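Local coordinates for protein double Glycine Motif Protease domain from AMS/PCAT Transporter (Lachnospiraceae bacterium C6A11, PDB 6MPZ) that probably cleaves leader peptides behind their double-glycine motif, as a papain-like cysteine protease of the C39 family, during export of lantibiotic-type peptides, at residues N63-A68 with L73-Y78; C93-H96 with F102-L105; L32-A37 with Y114-A119; I19-M22 with E26-A29; K84-G89 with E129-F134. All coordinates share one frame; numbering follows the deposited sequence.

Contact 1. Residues N63-A68 with L73-Y78; sequences NVLKAA and LEAKGY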
# COMPACT_ATOMS: atom_id res chain seq x y z
N ASN A 63 -8.51 -4.96 6.92
CA ASN A 63 -9.25 -3.72 7.19
C ASN A 63 -8.87 -2.59 6.22
O ASN A 63 -9.74 -1.81 5.81
CB ASN A 63 -9.08 -3.25 8.63
CG ASN A 63 -9.88 -4.08 9.62
OD1 ASN A 63 -10.91 -4.65 9.27
ND2 ASN A 63 -9.41 -4.16 10.83
N VAL A 64 -7.59 -2.57 5.78
CA VAL A 64 -7.17 -1.59 4.79
C VAL A 64 -7.94 -1.84 3.51
O VAL A 64 -8.46 -0.91 2.92
CB VAL A 64 -5.67 -1.65 4.55
CG1 VAL A 64 -5.28 -0.74 3.37
CG2 VAL A 64 -4.94 -1.22 5.80
N LEU A 65 -8.00 -3.09 3.10
CA LEU A 65 -8.72 -3.48 1.89
C LEU A 65 -10.21 -3.17 1.97
O LEU A 65 -10.80 -2.72 1.00
CB LEU A 65 -8.52 -4.98 1.59
CG LEU A 65 -7.16 -5.55 1.15
CD1 LEU A 65 -7.21 -7.09 1.16
CD2 LEU A 65 -6.71 -5.02 -0.22
N LYS A 66 -10.85 -3.47 3.11
CA LYS A 66 -12.29 -3.20 3.31
C LYS A 66 -12.61 -1.70 3.24
O LYS A 66 -13.60 -1.31 2.62
CB LYS A 66 -12.79 -3.73 4.67
CG LYS A 66 -13.02 -5.23 4.70
CD LYS A 66 -13.65 -5.66 6.02
CE LYS A 66 -13.68 -7.17 6.16
NZ LYS A 66 -14.24 -7.56 7.49
N ALA A 67 -11.78 -0.89 3.88
CA ALA A 67 -11.92 0.57 3.83
C ALA A 67 -11.76 1.08 2.39
O ALA A 67 -12.56 1.89 1.94
CB ALA A 67 -10.92 1.25 4.77
N ALA A 68 -10.79 0.54 1.64
CA ALA A 68 -10.57 0.94 0.24
C ALA A 68 -11.82 0.64 -0.61
O ALA A 68 -12.21 1.45 -1.47
CB ALA A 68 -9.37 0.22 -0.32
N LEU A 73 -12.88 1.77 -4.57
CA LEU A 73 -11.80 1.04 -5.23
C LEU A 73 -12.02 -0.46 -5.13
O LEU A 73 -12.43 -0.98 -4.10
CB LEU A 73 -10.45 1.40 -4.58
CG LEU A 73 -9.99 2.85 -4.68
CD1 LEU A 73 -8.72 3.02 -3.87
CD2 LEU A 73 -9.75 3.21 -6.13
N GLU A 74 -11.73 -1.16 -6.21
CA GLU A 74 -11.60 -2.60 -6.14
C GLU A 74 -10.24 -2.86 -5.49
O GLU A 74 -9.25 -2.19 -5.81
CB GLU A 74 -11.68 -3.22 -7.53
CG GLU A 74 -11.92 -4.70 -7.48
CD GLU A 74 -11.22 -5.45 -8.59
OE1 GLU A 74 -11.40 -5.10 -9.77
OE2 GLU A 74 -10.49 -6.40 -8.25
N ALA A 75 -10.20 -3.81 -4.56
CA ALA A 75 -9.02 -4.09 -3.77
C ALA A 75 -8.81 -5.60 -3.50
O ALA A 75 -9.70 -6.27 -2.95
CB ALA A 75 -9.13 -3.34 -2.45
N LYS A 76 -7.60 -6.09 -3.80
CA LYS A 76 -7.24 -7.48 -3.61
C LYS A 76 -5.87 -7.62 -2.94
O LYS A 76 -4.99 -6.82 -3.17
CB LYS A 76 -7.22 -8.19 -4.95
CG LYS A 76 -8.63 -8.44 -5.50
CD LYS A 76 -8.66 -9.35 -6.72
CE LYS A 76 -8.26 -8.65 -8.02
NZ LYS A 76 -9.06 -9.07 -9.23
N GLY A 77 -5.73 -8.62 -2.09
CA GLY A 77 -4.47 -8.95 -1.40
C GLY A 77 -3.76 -10.17 -2.02
O GLY A 77 -4.32 -11.25 -2.12
N TYR A 78 -2.48 -9.99 -2.35
CA TYR A 78 -1.68 -11.05 -2.90
C TYR A 78 -0.45 -11.29 -2.06
O TYR A 78 0.06 -10.37 -1.44
CB TYR A 78 -1.18 -10.66 -4.29
CG TYR A 78 -2.22 -10.66 -5.38
CD1 TYR A 78 -2.95 -9.55 -5.65
CD2 TYR A 78 -2.41 -11.77 -6.18
CE1 TYR A 78 -3.87 -9.53 -6.68
CE2 TYR A 78 -3.32 -11.76 -7.22
CZ TYR A 78 -4.04 -10.62 -7.45
OH TYR A 78 -4.96 -10.61 -8.46

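Contact 2. Residues C93-H96 with F102-L105; sequences CIIH and FVVL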
# COMPACT_ATOMS: atom_id res chain seq x y z
N CYS A 93 0.59 0.60 -5.11
CA CYS A 93 0.07 -0.53 -4.33
C CYS A 93 0.65 -0.37 -2.92
O CYS A 93 1.65 0.38 -2.73
CB CYS A 93 0.49 -1.91 -4.92
SG CYS A 93 2.30 -2.19 -5.06
N ILE A 94 0.06 -1.05 -1.95
CA ILE A 94 0.54 -0.99 -0.58
C ILE A 94 1.24 -2.31 -0.29
O ILE A 94 0.70 -3.38 -0.64
CB ILE A 94 -0.63 -0.74 0.45
CG1 ILE A 94 -1.26 0.66 0.22
CG2 ILE A 94 -0.09 -0.81 1.86
CD1 ILE A 94 -2.51 0.98 1.02
N ILE A 95 2.41 -2.24 0.36
CA ILE A 95 3.17 -3.42 0.65
C ILE A 95 3.56 -3.43 2.13
O ILE A 95 3.81 -2.37 2.72
CB ILE A 95 4.41 -3.61 -0.26
CG1 ILE A 95 5.45 -2.49 -0.08
CG2 ILE A 95 3.99 -3.73 -1.69
CD1 ILE A 95 6.81 -2.72 -0.74
N HIS A 96 3.57 -4.65 2.68
CA HIS A 96 3.97 -4.96 4.07
C HIS A 96 5.52 -4.92 4.11
O HIS A 96 6.17 -5.34 3.18
CB HIS A 96 3.37 -6.34 4.41
CG HIS A 96 3.42 -6.72 5.86
ND1 HIS A 96 3.15 -5.84 6.89
CD2 HIS A 96 3.63 -7.92 6.45
CE1 HIS A 96 3.25 -6.47 8.04
NE2 HIS A 96 3.53 -7.73 7.80
N PHE A 102 3.71 -0.51 6.86
CA PHE A 102 3.15 -0.42 5.53
C PHE A 102 3.76 0.79 4.87
O PHE A 102 3.88 1.86 5.48
CB PHE A 102 1.64 -0.29 5.55
CG PHE A 102 0.92 -1.52 5.97
CD1 PHE A 102 0.95 -2.66 5.18
CD2 PHE A 102 0.20 -1.55 7.17
CE1 PHE A 102 0.29 -3.80 5.57
CE2 PHE A 102 -0.44 -2.71 7.57
CZ PHE A 102 -0.40 -3.82 6.77
N VAL A 103 4.15 0.61 3.60
CA VAL A 103 4.61 1.68 2.76
C VAL A 103 3.87 1.62 1.42
O VAL A 103 3.25 0.60 1.09
CB VAL A 103 6.11 1.64 2.57
CG1 VAL A 103 6.82 1.68 3.93
CG2 VAL A 103 6.55 0.40 1.75
N VAL A 104 3.94 2.72 0.65
CA VAL A 104 3.34 2.77 -0.69
C VAL A 104 4.40 2.56 -1.76
O VAL A 104 5.34 3.34 -1.82
CB VAL A 104 2.65 4.10 -0.97
CG1 VAL A 104 2.05 4.08 -2.40
CG2 VAL A 104 1.56 4.31 0.04
N LEU A 105 4.22 1.53 -2.60
CA LEU A 105 5.14 1.24 -3.70
C LEU A 105 4.66 1.94 -4.98
O LEU A 105 3.50 1.67 -5.47
CB LEU A 105 5.31 -0.26 -3.93
CG LEU A 105 6.25 -0.78 -5.05
CD1 LEU A 105 7.65 -0.21 -4.92
CD2 LEU A 105 6.36 -2.29 -5.05

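Contact 3. Residues L32-A37 with Y114-A119; sequences LAMVLA and YINDPA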
# COMPACT_ATOMS: atom_id res chain seq x y z
N LEU A 32 -3.01 4.13 2.75
CA LEU A 32 -4.27 4.18 1.96
C LEU A 32 -4.64 5.64 1.55
O LEU A 32 -5.27 5.87 0.53
CB LEU A 32 -5.41 3.54 2.69
CG LEU A 32 -6.78 3.53 1.98
CD1 LEU A 32 -6.75 2.85 0.64
CD2 LEU A 32 -7.77 2.80 2.86
N ALA A 33 -4.26 6.63 2.36
CA ALA A 33 -4.60 8.04 2.06
C ALA A 33 -3.91 8.48 0.76
O ALA A 33 -4.55 9.03 -0.14
CB ALA A 33 -4.25 8.96 3.25
N MET A 34 -2.61 8.14 0.66
CA MET A 34 -1.81 8.33 -0.57
C MET A 34 -2.40 7.64 -1.78
O MET A 34 -2.44 8.26 -2.85
CB MET A 34 -0.37 7.86 -0.37
CG MET A 34 0.39 8.75 0.53
SD MET A 34 2.17 8.45 0.84
CE MET A 34 2.12 7.23 2.13
N VAL A 35 -2.85 6.38 -1.64
CA VAL A 35 -3.53 5.68 -2.75
C VAL A 35 -4.83 6.39 -3.16
O VAL A 35 -5.08 6.59 -4.35
CB VAL A 35 -3.80 4.16 -2.50
CG1 VAL A 35 -4.58 3.53 -3.66
CG2 VAL A 35 -2.51 3.39 -2.36
N LEU A 36 -5.64 6.76 -2.18
CA LEU A 36 -6.84 7.57 -2.42
C LEU A 36 -6.56 8.90 -3.15
O LEU A 36 -7.28 9.26 -4.09
CB LEU A 36 -7.56 7.82 -1.08
CG LEU A 36 -8.24 6.55 -0.51
CD1 LEU A 36 -8.60 6.73 0.97
CD2 LEU A 36 -9.46 6.14 -1.35
N ALA A 37 -5.50 9.59 -2.73
CA ALA A 37 -5.07 10.84 -3.34
C ALA A 37 -4.62 10.66 -4.80
O ALA A 37 -4.89 11.52 -5.61
CB ALA A 37 -3.98 11.48 -2.49
N TYR A 114 10.92 2.60 -5.72
CA TYR A 114 10.46 3.95 -5.36
C TYR A 114 9.19 3.88 -4.49
O TYR A 114 8.09 3.46 -4.94
CB TYR A 114 10.25 4.79 -6.62
CG TYR A 114 11.55 5.13 -7.30
CD1 TYR A 114 12.19 4.20 -8.13
CD2 TYR A 114 12.19 6.35 -7.06
CE1 TYR A 114 13.41 4.50 -8.74
CE2 TYR A 114 13.41 6.66 -7.67
CZ TYR A 114 14.02 5.73 -8.50
OH TYR A 114 15.21 6.04 -9.07
N ILE A 115 9.35 4.36 -3.27
CA ILE A 115 8.42 4.17 -2.18
C ILE A 115 8.09 5.53 -1.52
O ILE A 115 8.93 6.43 -1.48
CB ILE A 115 9.06 3.16 -1.20
CG1 ILE A 115 8.92 1.75 -1.78
CG2 ILE A 115 8.51 3.25 0.20
CD1 ILE A 115 9.80 0.73 -1.14
N ASN A 116 6.84 5.68 -1.10
CA ASN A 116 6.45 6.73 -0.12
C ASN A 116 6.27 6.00 1.19
O ASN A 116 5.31 5.27 1.37
CB ASN A 116 5.14 7.43 -0.56
CG ASN A 116 5.36 8.47 -1.67
OD1 ASN A 116 6.51 8.81 -1.99
ND2 ASN A 116 4.25 8.94 -2.30
N ASP A 117 7.27 6.14 2.05
CA ASP A 117 7.28 5.57 3.37
C ASP A 117 6.63 6.60 4.34
O ASP A 117 7.13 7.71 4.48
CB ASP A 117 8.72 5.29 3.80
CG ASP A 117 8.81 4.64 5.17
OD1 ASP A 117 7.92 4.80 6.06
OD2 ASP A 117 9.81 3.94 5.38
N PRO A 118 5.53 6.22 5.03
CA PRO A 118 4.86 7.19 5.93
C PRO A 118 5.73 7.70 7.09
O PRO A 118 5.45 8.76 7.64
CB PRO A 118 3.64 6.43 6.44
CG PRO A 118 3.44 5.30 5.52
CD PRO A 118 4.78 4.97 4.91
N ALA A 119 6.77 6.94 7.45
CA ALA A 119 7.75 7.36 8.47
C ALA A 119 8.88 8.20 7.93
O ALA A 119 9.55 8.85 8.71
CB ALA A 119 8.34 6.14 9.17

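Contact 4. Residues I19-M22 with E26-A29; sequences IMQM and ECGA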
# COMPACT_ATOMS: atom_id res chain seq x y z
N ILE A 19 2.26 11.69 2.06
CA ILE A 19 1.52 11.96 3.32
C ILE A 19 2.26 11.24 4.43
O ILE A 19 2.49 10.03 4.33
CB ILE A 19 0.08 11.44 3.31
CG1 ILE A 19 -0.72 12.15 2.25
CG2 ILE A 19 -0.60 11.67 4.66
CD1 ILE A 19 -2.12 11.60 2.02
N MET A 20 2.66 11.97 5.47
CA MET A 20 3.43 11.37 6.58
C MET A 20 2.44 10.83 7.60
O MET A 20 1.32 11.37 7.75
CB MET A 20 4.37 12.39 7.21
CG MET A 20 5.36 13.03 6.24
SD MET A 20 6.61 11.89 5.61
CE MET A 20 7.58 11.50 7.09
N GLN A 21 2.82 9.76 8.29
CA GLN A 21 2.03 9.32 9.45
C GLN A 21 2.24 10.36 10.56
O GLN A 21 3.38 10.79 10.80
CB GLN A 21 2.43 7.94 9.94
CG GLN A 21 3.84 7.83 10.54
CD GLN A 21 4.33 6.40 10.64
OE1 GLN A 21 3.69 5.48 10.17
NE2 GLN A 21 5.49 6.21 11.25
N MET A 22 1.14 10.79 11.21
CA MET A 22 1.25 11.76 12.33
C MET A 22 1.76 11.10 13.59
O MET A 22 2.42 11.74 14.38
CB MET A 22 -0.08 12.45 12.60
CG MET A 22 -0.52 13.36 11.44
SD MET A 22 0.72 14.48 10.64
CE MET A 22 1.81 15.19 11.90
N GLU A 26 0.06 4.73 12.63
CA GLU A 26 -0.83 5.15 11.53
C GLU A 26 -0.41 4.79 10.10
O GLU A 26 -1.16 5.12 9.17
CB GLU A 26 -1.10 6.67 11.63
CG GLU A 26 -1.77 7.07 12.92
CD GLU A 26 -1.90 8.57 13.14
OE1 GLU A 26 -1.66 9.37 12.22
OE2 GLU A 26 -2.26 8.92 14.28
N CYS A 27 0.70 4.09 9.92
CA CYS A 27 1.26 3.83 8.54
C CYS A 27 0.24 3.25 7.53
O CYS A 27 0.24 3.67 6.37
CB CYS A 27 2.50 2.93 8.59
SG CYS A 27 2.22 1.32 9.37
N GLY A 28 -0.61 2.32 7.98
CA GLY A 28 -1.69 1.72 7.18
C GLY A 28 -2.59 2.78 6.59
O GLY A 28 -2.84 2.81 5.39
N ALA A 29 -3.06 3.65 7.46
CA ALA A 29 -3.95 4.74 7.08
C ALA A 29 -3.31 5.81 6.18
O ALA A 29 -3.94 6.27 5.22
CB ALA A 29 -4.51 5.40 8.34

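Contact 5. Residues K84-G89 with E129-F134; sequences KLKKEG and EFDRSF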
# COMPACT_ATOMS: atom_id res chain seq x y z
N LYS A 84 8.06 -11.53 -8.82
CA LYS A 84 6.70 -11.50 -9.43
C LYS A 84 6.00 -10.16 -9.12
O LYS A 84 5.09 -9.74 -9.85
CB LYS A 84 5.84 -12.67 -8.95
CG LYS A 84 4.51 -12.75 -9.67
CD LYS A 84 3.96 -14.19 -9.67
CE LYS A 84 2.44 -14.24 -9.63
NZ LYS A 84 2.04 -15.65 -9.88
N LEU A 85 6.40 -9.49 -8.05
CA LEU A 85 5.86 -8.16 -7.78
C LEU A 85 6.33 -7.22 -8.92
O LEU A 85 5.52 -6.52 -9.55
CB LEU A 85 6.30 -7.65 -6.42
CG LEU A 85 5.88 -6.21 -6.08
CD1 LEU A 85 4.40 -5.95 -6.23
CD2 LEU A 85 6.29 -5.93 -4.68
N LYS A 86 7.65 -7.27 -9.19
CA LYS A 86 8.32 -6.52 -10.29
C LYS A 86 7.72 -6.79 -11.66
O LYS A 86 7.60 -5.89 -12.48
CB LYS A 86 9.77 -6.86 -10.32
CG LYS A 86 10.49 -6.42 -9.05
CD LYS A 86 11.88 -7.03 -8.95
CE LYS A 86 12.40 -6.76 -7.58
NZ LYS A 86 13.73 -7.34 -7.32
N LYS A 87 7.28 -8.00 -11.88
CA LYS A 87 6.75 -8.39 -13.15
C LYS A 87 5.28 -8.06 -13.30
O LYS A 87 4.88 -7.53 -14.34
CB LYS A 87 7.01 -9.90 -13.35
CG LYS A 87 6.78 -10.39 -14.76
CD LYS A 87 7.57 -11.68 -15.03
CE LYS A 87 6.96 -12.47 -16.15
NZ LYS A 87 6.89 -11.66 -17.39
N GLU A 88 4.49 -8.34 -12.30
CA GLU A 88 3.03 -8.29 -12.40
C GLU A 88 2.36 -7.21 -11.53
O GLU A 88 1.15 -6.97 -11.69
CB GLU A 88 2.45 -9.64 -11.93
CG GLU A 88 3.15 -10.92 -12.35
CD GLU A 88 2.32 -11.87 -13.19
OE1 GLU A 88 1.70 -11.31 -14.10
OE2 GLU A 88 2.29 -13.09 -12.95
N GLY A 89 3.09 -6.58 -10.62
CA GLY A 89 2.50 -5.52 -9.80
C GLY A 89 1.90 -4.39 -10.60
O GLY A 89 2.28 -4.19 -11.73
N GLU A 129 18.12 -4.39 -0.69
CA GLU A 129 17.41 -4.03 0.53
C GLU A 129 15.88 -4.18 0.33
O GLU A 129 15.21 -4.78 1.15
CB GLU A 129 17.77 -2.62 0.96
CG GLU A 129 17.03 -2.12 2.20
CD GLU A 129 17.41 -0.72 2.61
OE1 GLU A 129 18.60 -0.40 2.49
OE2 GLU A 129 16.57 0.03 3.15
N PHE A 130 15.35 -3.70 -0.79
CA PHE A 130 13.94 -3.95 -1.10
C PHE A 130 13.57 -5.40 -0.93
O PHE A 130 12.65 -5.71 -0.18
CB PHE A 130 13.57 -3.54 -2.52
CG PHE A 130 12.12 -3.77 -2.85
CD1 PHE A 130 11.14 -2.81 -2.50
CD2 PHE A 130 11.71 -4.95 -3.45
CE1 PHE A 130 9.80 -3.03 -2.80
CE2 PHE A 130 10.37 -5.16 -3.73
CZ PHE A 130 9.42 -4.18 -3.41
N ASP A 131 14.33 -6.28 -1.58
CA ASP A 131 14.08 -7.72 -1.56
C ASP A 131 14.04 -8.30 -0.14
O ASP A 131 13.23 -9.19 0.12
CB ASP A 131 15.08 -8.50 -2.43
CG ASP A 131 14.89 -8.26 -3.95
OD1 ASP A 131 13.92 -7.59 -4.39
OD2 ASP A 131 15.72 -8.74 -4.75
N ARG A 132 14.88 -7.81 0.79
CA ARG A 132 14.78 -8.31 2.18
C ARG A 132 13.68 -7.67 3.02
O ARG A 132 13.15 -8.32 3.91
CB ARG A 132 16.12 -8.28 2.90
CG ARG A 132 16.77 -6.96 3.18
CD ARG A 132 17.92 -7.07 4.19
NE ARG A 132 19.24 -7.04 3.53
CZ ARG A 132 19.89 -5.95 3.11
NH1 ARG A 132 19.44 -4.73 3.40
NH2 ARG A 132 21.08 -6.11 2.53
N SER A 133 13.33 -6.41 2.74
CA SER A 133 12.35 -5.64 3.51
C SER A 133 10.87 -5.93 3.11
O SER A 133 9.98 -6.01 3.98
CB SER A 133 12.60 -4.14 3.37
OG SER A 133 13.79 -3.79 4.01
N PHE A 134 10.62 -6.13 1.82
CA PHE A 134 9.29 -6.56 1.39
C PHE A 134 9.00 -8.00 1.92
O PHE A 134 9.73 -8.92 1.63
CB PHE A 134 9.23 -6.50 -0.10
CG PHE A 134 7.98 -7.08 -0.71
CD1 PHE A 134 6.75 -6.59 -0.37
CD2 PHE A 134 8.07 -8.10 -1.65
CE1 PHE A 134 5.60 -7.12 -0.95
CE2 PHE A 134 6.91 -8.62 -2.24
CZ PHE A 134 5.67 -8.13 -1.88

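Contact 1. Residues N63-A68 with L73-Y78
L65 reaches from helix 61-70 onto the edge strand 74-79 with both of its methyls. CD2 packs on the CB of A75 at 3.7 Å and also lies close to the backbone N of K76. CD1 lies further along the strand, against the backbone of G77, 3.9 Å from its N. With CG beside the backbone N (chi1 -68°), the two methyls lie along the strand, one at A75 and the other at G77. One turn on, the CB of A68 faces the CB of A75 at 4.2 Å. With only methyls here, the axes of the short segments approach to 7.7 Å, nearly antiparallel at 165°. This is a helix-turn-strand unit, packed on one face of the antiparallel sheet of the C39 peptidase domain. L139 and F141 of the neighbouring strand 137-142 extend the same apolar layer. At the turn, L73 N donates to A68 O at 3.2 Å. On the far side of the strand, K76 NZ and E74 OE2 form a weakly bonded salt bridge. G77 makes backbone hydrogen bonds to the bound leader peptide, and an apolar side chain of the peptide packs on L65.

Contact 2. Residues C93-H96 with F102-L105
C93 and L105 form a hydrogen-bonded antiparallel pair in which both N-H groups and both carbonyls are used. C93 N donates to L105 O at 3.1 Å. The return bond, L105 N to C93 O, is shorter at 2.8 Å. Likewise I95 N reaches V103 O at 3.1 Å and nearly straight, 172° at the hydrogen. V103 N returns a bond of the same length to I95 O. CA-H groups of V104, I94 and F102 approach the oxygens of C93, V103 and I95, adding weaker contacts. The backbones of I94, H96 and V104 point outward instead, and bond to L139, I137 and N116 of the adjoining strands. The two strands are the arms of a hairpin within the six-stranded antiparallel sheet. I95 and V103 meet on one face, CG1 to CG2 at 3.6 Å. On the other face I94 CG2 packs on F102 CD1 at 3.9 Å, and the rings of H96 and F102 lie oblique, planes at 40°. The leader peptide backbone packs on H96 and F102. Apart from H96, whose ND1 has a weak hydrogen bond to H101 O, the faces are mostly apolar; with its backbone paired on both edges, the hairpin suits burial.

Contact 3. Residues L32-A37 with Y114-A119
Next to N116, on which M34 packs, D117 OD1 is gripped by two donors, A119 N at 2.8 Å and H101 NE2. The bond from A119 N closes an Asx turn, with the donor 36° out of the carboxylate plane. The side chain of D117 points away from the helix. The amide of N116 is held at both ends. Its OD1 accepts from K106 NZ, and its ND2 donates to V16 O, so neither polar atom depends on the helix. These partners fix the rotation of the amide. M34 of helix 27-38 comes to it from the other segment. Its SD sits 3.4 Å from N116 CB and 3.8 Å from ND2. The chain of M34 runs out extended and then bends at its last torsion (chi3 -84°), which carries CE over the strand. There CE lies 3.8 Å from N116 O and 4.1 Å from P118 CG. The two side chains cross at a slant, and the contact is a small one, 132 Å² in all. V104 of strand 101-109 touches M34 as well. M34 thus packs the end of strand 112-117 and P118 against helix 27-38. Together C27, H101 and D117 are consistent with the Cys-His-Asp triad of papain-like C39 peptidases.

Contact 4. Residues I19-M22 with E26-A29
Q21 CG is tucked between its backbone N and carbonyl carbon (chi1 67°), and the chain then extends to bring OE1 up to C27. The site is the start of helix 27-38, where C27 SG, at chi1 58°, is joined covalently to the backbone of the bound leader peptide. C27 is therefore probably the nucleophile of this papain-like protease. A glutamine just ahead of the cysteine in sequence usually helps form the oxyanion hole in this clan, and Q21 is consistent with that part. Its side chain also touches H101 and packs on the peptide backbone, and its own backbone is hydrogen-bonded to P118. Q21 OE1 lies 3.2 Å from C27 CB. It is also 3.3 Å from C27 N, but the angle is too poor for a hydrogen bond. Q21 CB meets E26 CB at 4.1 Å. The extended chain of E26 carries its carboxylate to the backbone of M22. Its main polar partner is R49 of helix 45-52, in a salt bridge from E26 OE1 to R49 NE. The same OE1 of E26 takes a second, weak hydrogen bond from M22 N at 3.3 Å, bent to 133° at the hydrogen, while M22 CB stands 3.5 Å from that oxygen.

Contact 5. Residues K84-G89 with E129-F134
Two short helices, 82-88 and 127-133, meet over one face of the antiparallel sheet. L85 points from the first toward F130 of the second helix and F134 just after its end. Its CD2 does the touching. It stands over one face of the F134 ring, 3.8 Å from the centroid and 20° off the normal, which makes a CH-pi contact. The nearest ring atom is F134 CZ, at 3.6 Å. The same methyl meets the ring of F130 differently, at the edge and near its plane, 3.8 Å from CZ. L85 CG lies anti to the backbone N (chi1 175°), which sends CD2 into the angle between the two rings. The F130 ring in turn has F134 CB over one of its faces. Within the C39 domain, this cluster covers the face of the sheet formed by I95, L105 and I115, which all touch F130. F108 adds an edge-to-face contact to F130. Nearer the surface, the K86 chain is extended and meets D131 at about a right angle. NZ gives a salt bridge to D131 OD1 at 2.9 Å, on the syn side of the carboxylate. D131 OD2 is further from NZ, at 3.5 Å. The K86 side chain also touches F108.

Contact 2 lies nearest the centre of the chain and is buried throughout, held by backbone bonds. Contacts 1 and 3 are also buried and pack helices on the sheet, contact 1 by small apolar side chains, contact 3 by a methionine on an asparagine and a proline. They share a border, where L32 packs on A67 and A68. A probable hydrogen bond from N116 N to V104 O joins contacts 2 and 3. Contacts 3 and 4 both use helix 27-38 and bring D117 and C27 to the probable active site. Contact 4 is partly buried; the single hydrogen bond between its segments is weak. Contact 5, across the centre from contact 4, combines an aromatic core, touching I95 and L105, with a marginal salt bridge.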